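Local coordinates for protein pyridoxine 4-oxidase (Mesorhizobium loti, PDB 4HA6) that oxidises the 4-hydroxymethyl group of pyridoxine to the aldehyde, using bound FAD and molecular oxygen, as a member of the GMC oxidoreductase family, at residues Asp41-Pro45 with Ile187-Arg192; Asn44-Trp48 with Arg310-Ser314; Tyr92-Pro97 with His172-Met177; Leu117-Phe121 with Ala495-Thr499; Gly139-Ile143 with Val193-Trp199. The contacts are given in a common frame with arbitrary orientation. Where two conformers were deposited one is given. Residue numbers count along the deposited sequence, not the author numbering.

Contact 1 of 5, residues Asp41-Pro45 with Ile187-Arg192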
# COMPACT_ATOMS: atom_id res chain seq x y z
N ASP A 41 12.10 14.76 -10.01
CA ASP A 41 10.74 14.38 -10.40
C ASP A 41 9.97 13.72 -9.24
O ASP A 41 8.74 13.77 -9.19
CB ASP A 41 10.77 13.44 -11.62
CG ASP A 41 11.29 14.12 -12.88
OD1 ASP A 41 11.00 15.32 -13.08
OD2 ASP A 41 11.98 13.45 -13.68
N ILE A 42 10.72 13.11 -8.31
CA ILE A 42 10.15 12.40 -7.16
C ILE A 42 9.20 13.28 -6.31
O ILE A 42 8.19 12.79 -5.80
CB ILE A 42 11.27 11.82 -6.25
CG1 ILE A 42 12.14 10.83 -7.02
CG2 ILE A 42 10.68 11.14 -5.01
CD1 ILE A 42 13.26 10.22 -6.17
N TRP A 43 9.52 14.57 -6.19
CA TRP A 43 8.74 15.48 -5.35
C TRP A 43 7.64 16.22 -6.09
O TRP A 43 6.83 16.95 -5.50
CB TRP A 43 9.66 16.44 -4.60
CG TRP A 43 10.49 15.72 -3.59
CD1 TRP A 43 10.16 15.42 -2.30
CD2 TRP A 43 11.79 15.16 -3.81
NE1 TRP A 43 11.17 14.73 -1.70
CE2 TRP A 43 12.19 14.55 -2.60
CE3 TRP A 43 12.66 15.11 -4.90
CZ2 TRP A 43 13.43 13.91 -2.46
CZ3 TRP A 43 13.89 14.48 -4.75
CH2 TRP A 43 14.26 13.89 -3.54
N ASN A 44 7.62 16.03 -7.41
CA ASN A 44 6.57 16.56 -8.26
C ASN A 44 5.40 15.57 -8.28
O ASN A 44 5.50 14.50 -8.89
CB ASN A 44 7.14 16.74 -9.67
CG ASN A 44 6.12 17.29 -10.65
OD1 ASN A 44 5.04 17.73 -10.27
ND2 ASN A 44 6.48 17.28 -11.93
N PRO A 45 4.29 15.92 -7.59
CA PRO A 45 3.13 15.02 -7.42
C PRO A 45 2.59 14.46 -8.75
O PRO A 45 2.22 13.28 -8.83
CB PRO A 45 2.07 15.91 -6.76
CG PRO A 45 2.86 17.00 -6.07
CD PRO A 45 4.06 17.24 -6.96
N ILE A 187 0.84 16.19 0.72
CA ILE A 187 1.46 17.27 -0.04
C ILE A 187 1.54 18.49 0.88
O ILE A 187 0.63 18.73 1.68
CB ILE A 187 0.63 17.62 -1.31
CG1 ILE A 187 0.55 16.42 -2.26
CG2 ILE A 187 1.23 18.81 -2.06
CD1 ILE A 187 -0.22 16.71 -3.56
N ARG A 188 2.64 19.23 0.80
CA ARG A 188 2.79 20.50 1.51
C ARG A 188 3.56 21.46 0.61
O ARG A 188 4.64 21.12 0.11
CB ARG A 188 3.51 20.32 2.85
CG ARG A 188 3.89 21.64 3.52
CD ARG A 188 3.69 21.60 5.03
NE ARG A 188 2.28 21.47 5.38
CZ ARG A 188 1.83 21.16 6.60
NH1 ARG A 188 2.69 20.94 7.59
NH2 ARG A 188 0.53 21.06 6.82
N ASP A 189 2.99 22.65 0.41
CA ASP A 189 3.58 23.69 -0.44
C ASP A 189 3.79 23.20 -1.87
O ASP A 189 4.80 23.51 -2.51
CB ASP A 189 4.89 24.21 0.15
CG ASP A 189 4.74 24.68 1.59
OD1 ASP A 189 3.65 25.20 1.94
OD2 ASP A 189 5.70 24.54 2.38
N GLY A 190 2.84 22.41 -2.36
CA GLY A 190 2.92 21.87 -3.70
C GLY A 190 3.88 20.70 -3.83
O GLY A 190 4.02 20.13 -4.91
N ARG A 191 4.53 20.34 -2.73
CA ARG A 191 5.52 19.26 -2.76
C ARG A 191 5.03 17.97 -2.13
O ARG A 191 4.47 17.99 -1.02
CB ARG A 191 6.79 19.69 -2.04
CG ARG A 191 8.00 19.71 -2.94
CD ARG A 191 8.20 21.11 -3.45
NE ARG A 191 8.46 22.02 -2.34
CZ ARG A 191 9.67 22.44 -1.98
NH1 ARG A 191 10.74 22.05 -2.66
NH2 ARG A 191 9.81 23.27 -0.95
N ARG A 192 5.28 16.85 -2.80
CA ARG A 192 5.01 15.56 -2.20
C ARG A 192 5.82 15.46 -0.91
O ARG A 192 6.94 15.98 -0.81
CB ARG A 192 5.35 14.41 -3.16
CG ARG A 192 6.74 13.84 -2.99
CD ARG A 192 6.74 12.32 -3.00
NE ARG A 192 6.30 11.75 -4.27
CZ ARG A 192 5.72 10.56 -4.38
NH1 ARG A 192 5.56 9.84 -3.29
NH2 ARG A 192 5.32 10.09 -5.55
O HOH W 1 6.11 12.06 -8.20

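Contact 2 of 5, residues Asn44-Trp48 with Arg310-Ser314. With PXM (4-(aminomethyl)-5-(hydroxymethyl)-2-methylpyridin-3-ol), chain J.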
# COMPACT_ATOMS: atom_id res chain seq x y z
N ASN A 44 7.62 16.03 -7.41
CA ASN A 44 6.57 16.56 -8.26
C ASN A 44 5.40 15.57 -8.28
O ASN A 44 5.50 14.50 -8.89
CB ASN A 44 7.14 16.74 -9.67
CG ASN A 44 6.12 17.29 -10.65
OD1 ASN A 44 5.04 17.73 -10.27
ND2 ASN A 44 6.48 17.28 -11.93
N PRO A 45 4.29 15.92 -7.59
CA PRO A 45 3.13 15.02 -7.42
C PRO A 45 2.59 14.46 -8.75
O PRO A 45 2.22 13.28 -8.83
CB PRO A 45 2.07 15.91 -6.76
CG PRO A 45 2.86 17.00 -6.07
CD PRO A 45 4.06 17.24 -6.96
N ALA A 46 2.58 15.32 -9.76
CA ALA A 46 2.05 15.01 -11.09
C ALA A 46 3.00 14.13 -11.93
O ALA A 46 2.67 13.75 -13.05
CB ALA A 46 1.72 16.30 -11.84
N ALA A 47 4.17 13.82 -11.38
CA ALA A 47 5.15 13.02 -12.11
C ALA A 47 5.22 11.56 -11.64
O ALA A 47 5.99 10.78 -12.19
CB ALA A 47 6.53 13.67 -12.01
N TRP A 48 4.40 11.20 -10.65
CA TRP A 48 4.45 9.86 -10.04
C TRP A 48 4.42 8.65 -11.01
O TRP A 48 5.18 7.70 -10.79
CB TRP A 48 3.44 9.71 -8.88
CG TRP A 48 1.99 9.52 -9.25
CD1 TRP A 48 1.05 10.51 -9.46
CD2 TRP A 48 1.30 8.27 -9.44
NE1 TRP A 48 -0.17 9.95 -9.77
CE2 TRP A 48 -0.05 8.58 -9.77
CE3 TRP A 48 1.68 6.93 -9.36
CZ2 TRP A 48 -1.00 7.59 -10.02
CZ3 TRP A 48 0.73 5.94 -9.63
CH2 TRP A 48 -0.59 6.28 -9.95
N ARG A 310 -3.77 19.35 -11.34
CA ARG A 310 -2.90 20.23 -10.56
C ARG A 310 -2.55 19.54 -9.24
O ARG A 310 -2.04 20.17 -8.30
CB ARG A 310 -3.58 21.58 -10.33
CG ARG A 310 -3.78 22.36 -11.63
CD ARG A 310 -4.89 23.38 -11.51
NE ARG A 310 -4.55 24.50 -10.65
CZ ARG A 310 -4.52 25.77 -11.06
NH1 ARG A 310 -4.81 26.08 -12.31
NH2 ARG A 310 -4.19 26.74 -10.20
N LEU A 311 -2.79 18.24 -9.21
CA LEU A 311 -2.47 17.41 -8.06
C LEU A 311 -1.77 16.14 -8.51
O LEU A 311 -0.57 16.16 -8.86
CB LEU A 311 -3.75 17.09 -7.26
CG LEU A 311 -4.40 18.24 -6.48
CD1 LEU A 311 -5.77 17.86 -5.90
CD2 LEU A 311 -3.46 18.72 -5.39
N GLN A 312 -2.52 15.03 -8.54
CA GLN A 312 -1.94 13.70 -8.69
C GLN A 312 -2.70 12.80 -9.68
O GLN A 312 -2.51 11.57 -9.68
CB GLN A 312 -1.93 13.02 -7.31
CG GLN A 312 -3.33 12.87 -6.70
CD GLN A 312 -3.58 11.47 -6.17
OE1 GLN A 312 -4.53 11.24 -5.42
NE2 GLN A 312 -2.73 10.52 -6.56
N HIS A 313 -3.54 13.41 -10.51
CA HIS A 313 -4.29 12.73 -11.59
C HIS A 313 -5.49 11.90 -11.15
O HIS A 313 -6.54 11.90 -11.80
CB HIS A 313 -3.36 11.88 -12.49
CG HIS A 313 -2.17 12.63 -13.00
ND1 HIS A 313 -2.25 13.53 -14.04
CD2 HIS A 313 -0.87 12.61 -12.62
CE1 HIS A 313 -1.05 14.03 -14.28
NE2 HIS A 313 -0.19 13.49 -13.43
N SER A 314 -5.34 11.17 -10.05
CA SER A 314 -6.43 10.37 -9.51
C SER A 314 -6.93 11.06 -8.25
O SER A 314 -6.48 10.76 -7.15
CB SER A 314 -5.93 8.97 -9.16
OG SER A 314 -7.01 8.14 -8.79
N1 PXM J . -4.48 5.23 -8.82
C2 PXM J . -3.59 4.26 -8.59
C2A PXM J . -3.20 3.28 -9.66
C3 PXM J . -3.06 4.19 -7.32
O3 PXM J . -2.14 3.20 -7.03
C4 PXM J . -3.43 5.10 -6.30
C5 PXM J . -4.39 6.11 -6.62
C5A PXM J . -4.90 7.19 -5.68
O5 PXM J . -4.85 6.95 -4.32
C6 PXM J . -4.88 6.13 -7.93
C4A PXM J . -2.78 4.93 -4.96
N4 PXM J . -2.81 3.59 -4.46

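Contact 3 of 5, residues Tyr92-Pro97 with His172-Met177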
# COMPACT_ATOMS: atom_id res chain seq x y z
N TYR A 92 -3.93 9.62 1.07
CA TYR A 92 -3.94 9.24 2.49
C TYR A 92 -5.34 8.80 2.91
O TYR A 92 -6.26 9.62 3.02
CB TYR A 92 -3.48 10.41 3.36
CG TYR A 92 -3.31 10.07 4.82
CD1 TYR A 92 -2.15 9.44 5.28
CD2 TYR A 92 -4.31 10.38 5.74
CE1 TYR A 92 -1.99 9.13 6.64
CE2 TYR A 92 -4.15 10.08 7.10
CZ TYR A 92 -3.01 9.45 7.53
OH TYR A 92 -2.88 9.15 8.87
N MET A 93 -5.50 7.49 3.13
CA MET A 93 -6.77 6.91 3.56
C MET A 93 -6.50 6.00 4.75
O MET A 93 -5.84 4.97 4.59
CB MET A 93 -7.38 6.06 2.43
CG MET A 93 -8.00 6.83 1.27
SD MET A 93 -6.81 7.57 0.11
CE MET A 93 -7.85 7.65 -1.35
N ARG A 94 -7.00 6.34 5.94
CA ARG A 94 -6.80 5.48 7.11
C ARG A 94 -7.39 4.09 6.87
O ARG A 94 -6.78 3.07 7.19
CB ARG A 94 -7.47 6.07 8.35
CG ARG A 94 -6.87 7.36 8.87
CD ARG A 94 -7.75 7.87 10.03
NE ARG A 94 -7.13 9.00 10.71
CZ ARG A 94 -7.67 9.65 11.74
NH1 ARG A 94 -8.86 9.28 12.21
NH2 ARG A 94 -7.03 10.66 12.29
N GLY A 95 -8.58 4.06 6.27
CA GLY A 95 -9.34 2.83 6.19
C GLY A 95 -10.62 3.05 6.96
O GLY A 95 -10.82 4.13 7.53
N HIS A 96 -11.49 2.04 6.98
CA HIS A 96 -12.77 2.11 7.69
C HIS A 96 -12.68 1.30 8.98
O HIS A 96 -12.02 0.26 8.99
CB HIS A 96 -13.86 1.53 6.79
CG HIS A 96 -15.23 1.58 7.39
ND1 HIS A 96 -15.75 0.56 8.15
CD2 HIS A 96 -16.19 2.54 7.34
CE1 HIS A 96 -16.98 0.88 8.54
NE2 HIS A 96 -17.26 2.08 8.07
N PRO A 97 -13.31 1.78 10.06
CA PRO A 97 -13.24 1.11 11.37
C PRO A 97 -13.46 -0.41 11.31
O PRO A 97 -12.78 -1.16 12.02
CB PRO A 97 -14.38 1.75 12.15
CG PRO A 97 -14.40 3.18 11.63
CD PRO A 97 -14.08 3.04 10.13
N HIS A 172 -11.49 11.03 3.75
CA HIS A 172 -12.04 9.70 3.99
C HIS A 172 -11.79 9.21 5.40
O HIS A 172 -12.03 8.05 5.68
CB HIS A 172 -11.39 8.69 3.03
CG HIS A 172 -11.77 8.89 1.61
ND1 HIS A 172 -10.89 9.38 0.67
CD2 HIS A 172 -12.94 8.67 0.96
CE1 HIS A 172 -11.51 9.46 -0.50
NE2 HIS A 172 -12.75 9.03 -0.35
N ASN A 173 -11.33 10.09 6.28
CA ASN A 173 -10.63 9.62 7.47
C ASN A 173 -11.33 9.82 8.81
O ASN A 173 -10.75 9.54 9.88
CB ASN A 173 -9.21 10.20 7.45
CG ASN A 173 -8.44 9.75 6.21
OD1 ASN A 173 -8.46 8.56 5.87
ND2 ASN A 173 -7.82 10.69 5.50
N SER A 174 -12.57 10.27 8.77
CA SER A 174 -13.30 10.58 9.98
C SER A 174 -13.84 9.33 10.67
O SER A 174 -14.33 9.41 11.79
CB SER A 174 -14.47 11.49 9.66
OG SER A 174 -15.54 10.72 9.15
N GLY A 175 -13.72 8.17 10.01
CA GLY A 175 -14.41 6.98 10.47
C GLY A 175 -15.57 6.68 9.54
O GLY A 175 -16.10 5.57 9.52
N GLU A 176 -15.97 7.70 8.78
CA GLU A 176 -16.95 7.54 7.70
C GLU A 176 -16.21 7.62 6.37
O GLU A 176 -15.61 8.65 6.05
CB GLU A 176 -18.02 8.64 7.77
CG GLU A 176 -19.09 8.52 6.68
CD GLU A 176 -20.22 9.52 6.84
OE1 GLU A 176 -21.16 9.52 6.00
OE2 GLU A 176 -20.17 10.32 7.80
N MET A 177 -16.26 6.55 5.58
CA MET A 177 -15.45 6.46 4.37
C MET A 177 -16.30 6.42 3.09
O MET A 177 -15.84 6.82 2.01
CB MET A 177 -14.49 5.26 4.49
CG MET A 177 -13.62 5.01 3.29
SD MET A 177 -12.23 3.95 3.79
CE MET A 177 -11.32 3.86 2.24
O HOH W 2 -8.80 10.64 1.69
O HOH W 3 -12.45 6.60 7.87
O HOH W 4 -9.84 6.09 4.69

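Contact 4 of 5, residues Leu117-Phe121 with Ala495-Thr499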
# COMPACT_ATOMS: atom_id res chain seq x y z
N LEU A 117 -6.40 2.69 17.62
CA LEU A 117 -5.57 3.24 16.54
C LEU A 117 -5.77 4.75 16.42
O LEU A 117 -4.88 5.46 15.96
CB LEU A 117 -5.90 2.56 15.21
CG LEU A 117 -5.28 1.16 15.10
CD1 LEU A 117 -5.66 0.50 13.80
CD2 LEU A 117 -3.77 1.23 15.23
N LEU A 118 -6.93 5.24 16.84
CA LEU A 118 -7.27 6.67 16.72
C LEU A 118 -6.15 7.61 17.24
O LEU A 118 -5.68 8.48 16.50
CB LEU A 118 -8.64 6.95 17.35
CG LEU A 118 -9.66 7.82 16.62
CD1 LEU A 118 -9.56 7.72 15.11
CD2 LEU A 118 -11.05 7.39 17.06
N PRO A 119 -5.68 7.40 18.49
CA PRO A 119 -4.56 8.25 18.94
C PRO A 119 -3.28 8.02 18.15
O PRO A 119 -2.41 8.89 18.14
CB PRO A 119 -4.33 7.80 20.39
CG PRO A 119 -5.56 7.08 20.80
CD PRO A 119 -6.12 6.47 19.55
N VAL A 120 -3.14 6.84 17.53
CA VAL A 120 -1.95 6.55 16.72
C VAL A 120 -1.97 7.34 15.41
O VAL A 120 -0.99 8.01 15.07
CB VAL A 120 -1.77 5.03 16.47
CG1 VAL A 120 -0.70 4.75 15.41
CG2 VAL A 120 -1.43 4.30 17.78
N PHE A 121 -3.08 7.25 14.68
CA PHE A 121 -3.26 8.06 13.47
C PHE A 121 -3.05 9.55 13.80
O PHE A 121 -2.28 10.24 13.14
CB PHE A 121 -4.66 7.85 12.89
CG PHE A 121 -4.81 6.58 12.10
CD1 PHE A 121 -5.83 5.68 12.40
CD2 PHE A 121 -3.95 6.29 11.05
CE1 PHE A 121 -5.98 4.51 11.68
CE2 PHE A 121 -4.09 5.11 10.32
CZ PHE A 121 -5.11 4.22 10.64
N ALA A 495 0.52 3.44 10.64
CA ALA A 495 -0.08 3.10 11.94
C ALA A 495 0.55 1.84 12.54
O ALA A 495 0.84 1.81 13.73
CB ALA A 495 -1.59 2.96 11.82
N ILE A 496 0.80 0.83 11.72
CA ILE A 496 1.50 -0.36 12.21
C ILE A 496 2.87 -0.02 12.78
O ILE A 496 3.29 -0.53 13.83
CB ILE A 496 1.68 -1.42 11.08
CG1 ILE A 496 0.34 -2.02 10.71
CG2 ILE A 496 2.63 -2.56 11.54
CD1 ILE A 496 0.41 -2.94 9.51
N ALA A 497 3.59 0.85 12.09
CA ALA A 497 4.94 1.16 12.54
C ALA A 497 4.88 1.97 13.85
O ALA A 497 5.62 1.68 14.80
CB ALA A 497 5.71 1.89 11.47
N GLU A 498 4.00 2.97 13.89
CA GLU A 498 3.88 3.79 15.10
C GLU A 498 3.46 2.95 16.31
O GLU A 498 4.01 3.14 17.40
CB GLU A 498 2.92 4.97 14.90
CG GLU A 498 2.68 5.83 16.16
CD GLU A 498 3.94 6.49 16.72
OE1 GLU A 498 3.94 6.85 17.92
OE2 GLU A 498 4.94 6.68 15.98
N THR A 499 2.52 2.01 16.15
CA THR A 499 2.15 1.23 17.34
C THR A 499 3.32 0.34 17.80
O THR A 499 3.51 0.13 19.00
CB THR A 499 0.75 0.48 17.29
OG1 THR A 499 0.93 -0.93 17.18
CG2 THR A 499 -0.19 1.00 16.22

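Contact 5 of 5, residues Gly139-Ile143 with Val193-Trp199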
# COMPACT_ATOMS: atom_id res chain seq x y z
N GLY A 139 1.38 16.56 13.86
CA GLY A 139 2.17 15.36 13.62
C GLY A 139 3.12 15.58 12.47
O GLY A 139 3.05 16.59 11.76
N PRO A 140 4.03 14.62 12.25
CA PRO A 140 5.10 14.82 11.26
C PRO A 140 4.63 14.75 9.79
O PRO A 140 5.32 15.30 8.92
CB PRO A 140 6.08 13.68 11.58
CG PRO A 140 5.25 12.63 12.24
CD PRO A 140 4.18 13.37 13.01
N LEU A 141 3.50 14.09 9.53
CA LEU A 141 3.01 13.87 8.16
C LEU A 141 1.90 14.85 7.83
O LEU A 141 0.79 14.72 8.36
CB LEU A 141 2.42 12.45 8.03
CG LEU A 141 2.64 11.58 6.79
CD1 LEU A 141 1.45 10.66 6.51
CD2 LEU A 141 3.05 12.37 5.56
N PRO A 142 2.18 15.82 6.93
CA PRO A 142 1.13 16.75 6.50
C PRO A 142 0.02 16.00 5.76
O PRO A 142 0.29 15.17 4.89
CB PRO A 142 1.85 17.67 5.51
CG PRO A 142 3.29 17.58 5.89
CD PRO A 142 3.49 16.17 6.36
N ILE A 143 -1.23 16.30 6.12
CA ILE A 143 -2.37 15.81 5.35
C ILE A 143 -3.05 17.03 4.72
O ILE A 143 -3.47 17.96 5.43
CB ILE A 143 -3.41 15.06 6.24
CG1 ILE A 143 -2.73 14.14 7.26
CG2 ILE A 143 -4.44 14.32 5.35
CD1 ILE A 143 -1.70 13.16 6.65
N VAL A 193 5.22 14.84 0.11
CA VAL A 193 5.93 14.61 1.37
C VAL A 193 5.97 13.11 1.65
O VAL A 193 4.92 12.46 1.75
CB VAL A 193 5.25 15.34 2.55
CG1 VAL A 193 5.99 15.05 3.84
CG2 VAL A 193 5.19 16.84 2.28
N THR A 194 7.17 12.54 1.78
CA THR A 194 7.29 11.10 1.97
C THR A 194 7.52 10.75 3.43
O THR A 194 7.70 11.62 4.28
CB THR A 194 8.46 10.54 1.16
OG1 THR A 194 9.70 10.95 1.76
CG2 THR A 194 8.40 11.03 -0.26
N ALA A 195 7.55 9.45 3.70
CA ALA A 195 7.91 8.98 5.03
C ALA A 195 9.30 9.50 5.39
O ALA A 195 9.53 9.96 6.51
CB ALA A 195 7.88 7.46 5.09
N ALA A 196 10.22 9.43 4.43
CA ALA A 196 11.61 9.84 4.65
C ALA A 196 11.70 11.35 4.91
O ALA A 196 12.49 11.80 5.76
CB ALA A 196 12.48 9.44 3.46
N ASP A 197 10.90 12.12 4.18
CA ASP A 197 10.82 13.57 4.40
C ASP A 197 10.27 13.86 5.81
O ASP A 197 10.79 14.70 6.55
CB ASP A 197 9.88 14.20 3.36
CG ASP A 197 10.44 14.17 1.95
OD1 ASP A 197 11.69 14.13 1.80
OD2 ASP A 197 9.64 14.19 0.98
N ALA A 198 9.20 13.17 6.17
CA ALA A 198 8.51 13.46 7.42
C ALA A 198 9.31 13.01 8.65
O ALA A 198 9.34 13.70 9.66
CB ALA A 198 7.12 12.81 7.41
N TRP A 199 9.94 11.84 8.58
CA TRP A 199 10.56 11.30 9.78
C TRP A 199 12.08 11.40 9.79
O TRP A 199 12.67 11.66 10.85
CB TRP A 199 10.11 9.86 10.03
CG TRP A 199 8.76 9.79 10.66
CD1 TRP A 199 8.45 9.89 12.00
CD2 TRP A 199 7.52 9.59 9.98
NE1 TRP A 199 7.08 9.77 12.17
CE2 TRP A 199 6.49 9.60 10.95
CE3 TRP A 199 7.17 9.44 8.63
CZ2 TRP A 199 5.14 9.45 10.61
CZ3 TRP A 199 5.84 9.27 8.30
CH2 TRP A 199 4.84 9.27 9.28
O HOH W 5 8.10 16.48 9.63

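Contact 1 of 5, residues Asp41-Pro45 with Ile187-Arg192
This is a loop-to-hairpin contact, partly buried, in which the end of a 3-10 turn in the long connection between strands 28-31 and 60-61 docks against a two-stranded antiparallel hairpin. The hairpin is defined by a type I' turn from Arg188 to Arg191, closed by backbone hydrogen bonds in both directions, Arg188 N to Arg191 O and Arg191 N to Arg188 O, each 2.9 Å; Asp189 and Gly190 hold its corner with positive phi. The main link is between backbones: Arg192 N donates to Trp43 O at 3.1 Å with a nearly straight angle of 167°, where the two chains come closest (CA to CA 4.9 Å). Arg192 NE also reaches Ile42 O at 2.6 Å, but the 123° angle makes this bond weak. Packing fills in around these bonds. Pro45 CG lies 4.0 Å from Ile187 CD1 and 3.5 Å from Gly190 O, while Trp43 CD1 is 3.8 Å from Arg192 CG. The indole NE1 of Trp43 is hydrogen-bonded to Asp197, just beyond the hairpin. With the Arg192 side chain about 7 Å from FAD by nearest atoms, the arrangement is a tight beta hairpin of the two-residue type I' class, packed on a loop beside the flavin site.

Contact 2 of 5, residues Asn44-Trp48 with Arg310-Ser314
Leu311 opens the interface through its backbone, since its CA-to-CB bond points away: Leu311 O sits 3.4 Å from Pro45 CB and 3.4 Å from Ala46 N, but the angle at that nitrogen is too poor for a hydrogen bond. At Gln312 the chains are closest, its CA 4.8 Å from that of Ala46, and its carbonyl accepts from the indole of Trp48 (NE1 to Gln312 O 2.8 Å, 159°), the oxygen lying near the ring plane. His313 has positive phi; its CA-to-CB bond points toward the other loop, and NE2 donates to Ala46 O at 2.9 Å and 168°. Its ring and the five-membered ring of Trp48 are inclined at 48°, with centroids 5.9 Å apart. Ser314 begins strand 314-320 and has its hydroxyl at the ligand, OG 3.1 Å from PXM C6. On the first segment, Trp48 CH2 is 3.9 Å from PXM C2. Two bonds to carbonyl oxygens thus join a loop of the FAD-binding part to the loop that leads into strand 314-320, at the pyridoxamine pocket of this GMC oxidoreductase.

Contact 3 of 5, residues Tyr92-Pro97 with His172-Met177
The amide of Asn173 clamps the backbone of the other loop by two hydrogen bonds: ND2 donates to Tyr92 O (3.1 Å, 170°) and OD1 accepts from Arg94 N (2.7 Å, 168°). It joins two irregular segments of the GMC oxidoreductase fold, one leading into helix 97-107. Three waters extend the polar seam. Water 3 donates to Gly95 O (3.0 Å) and His172 O (2.7 Å) and accepts from Gly175 N (2.9 Å); water 4 links Gly95 N to Asn173 OD1, and water 2 joins Tyr92 O to His172 ND1. Tyr92 and Arg94 direct their polar ends outside the contact, both to Glu125, while His172 NE2 bonds to Met317 O. Farther out, Met93, whose side chain is about 4 Å from bound PXM by nearest atoms, has CG 3.9 Å from His172 ND1. Met177 CB points toward the first loop, and its SD is 3.7 Å from Gly95 C. At the helix start, where His96 is the N-cap, Pro97 CD rests 3.3 Å from Gly175 O.

Contact 4 of 5, residues Leu117-Phe121 with Ala495-Thr499
Apolar packing accounts for the contact. Ala495, whose CB points toward helix 114-124, is the shared partner: Phe121 CE2 approaches Ala495 CB to 3.6 Å, Val120 CG1 to 4.1 Å and Leu117 CD2 to 4.4 Å. A residue as small as alanine lets the two backbones draw near at this point, with the CA atoms of Phe121 and Ala495 6.1 Å apart. One turn farther along the second helix, Val120 CG1 touches the aliphatic part of Glu498 at CG (3.6 Å), and Thr499 CG2 meets Val120 CG2 (3.9 Å) and Leu117 CD2 (3.7 Å).

The carboxylate of Glu498 is turned to other partners, making salt bridges to Arg19 and Arg502, so its role against Val120 is confined to the methylene chain.

The backbone geometry gives the orientation. The short axes of 117-121 and 495-499 approach to 9.6 Å and cross at 100°, close to perpendicular. The buried area is 238 Å² summed over both sides. Segment 117-121 is kinked where neither Pro119 N, which has no proton, nor Val120 N bonds to the turn before; Val120 N has a weak bond to Leu117 O at 2.7 Å, and Phe121 N bonds to Leu117 O at 2.8 Å.

Around this crossing, helix 97-107 lies against both partners, with Phe100 touching Leu117 and Phe121 and Trp103 touching Ile496. Helix 11-20, which follows strand 4-7 of the parallel sheet, meets helix 490-506 through Leu15, in touch with Ala497 and Glu498.

Contact 5 of 5, residues Gly139-Ile143 with Val193-Trp199
Residues 141-142 form a short strand that pairs in parallel with 125-126, whereas Thr194 caps the helix beginning at Ala195. The segments come nearest at Pro140 and Ala198, CA to CA 5.3 Å, then spread to 7.3 Å between the CA atoms of Pro142 and Val193. The helix start is a capping box: Asp197 N donates to Thr194 OG1 (2.9 Å, 165°) and Thr194 N donates back to Asp197 OD2 (3.1 Å, 161°). At the close end Pro140 CB lies over the face of the five-membered ring of Trp199 in a CH-pi contact, 4.3 Å from its centroid and 20° off its normal; Pro140 CG is 3.5 Å from Trp199 CE2. Ala198 CB sits 3.4 Å from Pro140 O. Next, Leu141 CG reaches Trp199 CH2 at 4.0 Å, and Pro142 CD meets Val193 CG1 at 3.7 Å. Leu494 of helix 490-506 touches both Leu141 and Trp199. One water donates to Pro140 O (3.1 Å) and Ala198 O (3.0 Å), bridging two carbonyls. The direct contact is therefore a matter of proline, aliphatic and indole surfaces, with the polar link between segments carried by water; the capping box closes the helix start, and Asp197 also bonds Trp43 NE1.

Overall arrangement
Contacts 1 and 2 share Asn44 and Pro45, and their centres are 8 Å apart; together they carry one loop from the hairpin at 187-192 to the pyridoxamine pocket, which contact 2 enters directly. Contact 5 continues the hairpin, its centre 12 Å from that of contact 1, and Trp43 NE1 lies 3.1 Å from Asp197 OD2 between them. Contact 3 approaches the ligand through Met93, about 4 Å from PXM by nearest atoms. It touches contact 4, where Arg94 NE is 3.5 Å from Phe121 CB, and contact 5, where Tyr92 CE1 is 3.8 Å from Leu141 CD1. Contact 4 is more remote, the Phe121 side chain being about 10 Å from FAD.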